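Local coordinates for type II restriction enzyme MspI (Moraxella sp., PDB 1SA3), which recognises the double-stranded DNA sequence 5'-CCGG-3' and cleaves it after the first cytosine, leaving fragments with 5'-phosphates, at residues E[70-75]-E[104-109]. Sequence-based numbering, arbitrary orientation.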
# COMPACT_ATOMS: atom_id res chain seq x y z
N LEU E 70 -0.94 -1.21 14.73
CA LEU E 70 0.20 -1.92 15.30
C LEU E 70 -0.08 -2.44 16.70
O LEU E 70 0.78 -3.08 17.31
CB LEU E 70 1.42 -0.99 15.37
CG LEU E 70 2.04 -0.52 14.06
CD1 LEU E 70 3.07 0.58 14.34
CD2 LEU E 70 2.70 -1.69 13.34
N ASN E 71 -1.27 -2.15 17.22
CA ASN E 71 -1.64 -2.58 18.57
C ASN E 71 -0.60 -2.08 19.57
O ASN E 71 -0.17 -2.84 20.44
CB ASN E 71 -1.75 -4.11 18.64
CG ASN E 71 -2.87 -4.65 17.78
OD1 ASN E 71 -4.02 -4.25 17.92
ND2 ASN E 71 -2.53 -5.58 16.89
N LEU E 72 -0.20 -0.82 19.44
CA LEU E 72 0.78 -0.22 20.33
C LEU E 72 0.15 0.92 21.11
O LEU E 72 -0.61 1.71 20.55
CB LEU E 72 1.96 0.37 19.54
CG LEU E 72 3.04 -0.53 18.93
CD1 LEU E 72 3.54 0.12 17.67
CD2 LEU E 72 4.19 -0.71 19.93
N ASP E 73 0.49 1.02 22.39
CA ASP E 73 -0.04 2.09 23.23
C ASP E 73 0.99 3.22 23.29
O ASP E 73 2.17 2.98 23.53
CB ASP E 73 -0.33 1.57 24.63
CG ASP E 73 -1.42 0.52 24.64
OD1 ASP E 73 -2.56 0.84 24.25
OD2 ASP E 73 -1.12 -0.64 25.03
N LEU E 74 0.53 4.44 23.06
CA LEU E 74 1.41 5.60 23.08
C LEU E 74 2.24 5.66 24.36
O LEU E 74 3.43 5.96 24.31
CB LEU E 74 0.57 6.88 22.95
CG LEU E 74 1.32 8.21 22.96
CD1 LEU E 74 2.38 8.23 21.88
CD2 LEU E 74 0.32 9.35 22.77
N ASP E 75 1.62 5.36 25.49
CA ASP E 75 2.35 5.42 26.76
C ASP E 75 3.49 4.42 26.91
O ASP E 75 4.33 4.58 27.79
CB ASP E 75 1.38 5.26 27.94
CG ASP E 75 0.45 6.43 28.09
OD1 ASP E 75 0.87 7.57 27.79
OD2 ASP E 75 -0.70 6.23 28.53
N PHE E 104 10.12 2.34 16.73
CA PHE E 104 9.66 2.68 18.07
C PHE E 104 10.54 1.99 19.09
O PHE E 104 10.85 0.80 18.93
CB PHE E 104 8.22 2.21 18.32
CG PHE E 104 7.21 2.83 17.41
CD1 PHE E 104 6.82 2.18 16.24
CD2 PHE E 104 6.62 4.04 17.73
CE1 PHE E 104 5.84 2.73 15.41
CE2 PHE E 104 5.65 4.59 16.91
CZ PHE E 104 5.26 3.93 15.75
N THR E 105 10.95 2.72 20.11
CA THR E 105 11.79 2.15 21.16
C THR E 105 10.94 2.06 22.42
O THR E 105 10.25 3.02 22.78
CB THR E 105 13.03 3.02 21.42
OG1 THR E 105 13.83 3.07 20.24
CG2 THR E 105 13.87 2.45 22.56
N PHE E 106 10.98 0.91 23.07
CA PHE E 106 10.18 0.68 24.27
C PHE E 106 10.98 0.82 25.57
O PHE E 106 12.17 1.10 25.55
CB PHE E 106 9.51 -0.69 24.17
CG PHE E 106 8.78 -0.90 22.87
CD1 PHE E 106 9.21 -1.85 21.95
CD2 PHE E 106 7.67 -0.12 22.55
CE1 PHE E 106 8.56 -2.03 20.73
CE2 PHE E 106 7.01 -0.29 21.33
CZ PHE E 106 7.46 -1.24 20.42
N HIS E 107 10.32 0.62 26.71
CA HIS E 107 10.97 0.77 28.01
C HIS E 107 12.19 -0.11 28.29
O HIS E 107 13.17 0.37 28.85
CB HIS E 107 9.95 0.55 29.13
CG HIS E 107 9.51 -0.88 29.26
ND1 HIS E 107 8.77 -1.52 28.29
CD2 HIS E 107 9.73 -1.79 30.23
CE1 HIS E 107 8.56 -2.77 28.65
NE2 HIS E 107 9.12 -2.96 29.83
N ASN E 108 12.14 -1.38 27.91
CA ASN E 108 13.25 -2.29 28.17
C ASN E 108 14.35 -2.22 27.12
O ASN E 108 15.17 -3.13 27.02
CB ASN E 108 12.74 -3.73 28.27
CG ASN E 108 12.18 -4.23 26.97
OD1 ASN E 108 11.78 -3.44 26.11
ND2 ASN E 108 12.13 -5.56 26.81
N GLN E 109 14.35 -1.14 26.35
CA GLN E 109 15.34 -0.94 25.30
C GLN E 109 15.08 -1.76 24.04
O GLN E 109 15.89 -1.75 23.11
CB GLN E 109 16.76 -1.25 25.81
CG GLN E 109 17.60 -0.02 26.18
CD GLN E 109 17.07 0.74 27.37
OE1 GLN E 109 16.02 1.37 27.30
NE2 GLN E 109 17.80 0.68 28.48
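Phe104 receives two leucines on its ring. Leu72 CD1 lies over one face, 4.1 Å from Phe104 CD1 and set toward the rim. Leu70 comes in obliquely, with its CD1 3.7 Å from Phe104 CE1. The CA-CB bond of Phe104 points toward residues 70-75, and with CG anti to the carbonyl carbon (chi1 -62°) the ring is placed where both leucine methyls meet it. It is buried, and Leu66 and Leu67 of helix 57-69 and Val114 of strand 111-121 also pack on it. The backbone of Thr105 is hydrogen-bonded to Ile78 and Asp79 of strand 77-84. This strand, 100-106, runs antiparallel between strands 77-84 and 111-121 in the mixed sheet of the PDDEXK nuclease fold. Helix 57-69 ends in a Schellman motif with Asn71 at positive phi, and the chain then passes into the loop that leads to strand 77-84. Phe106 is modelled with its ring edge near Leu72 CD2, but the carbons sit closer than they can, so the detail of this approach is doubtful. From Phe106 to Gln109 the chain makes a type I beta turn, closed by Gln109 N to Phe106 O at 3.2 Å. Asn108 OD1 is hydrogen-bonded to Ser110 OG, just beyond the turn.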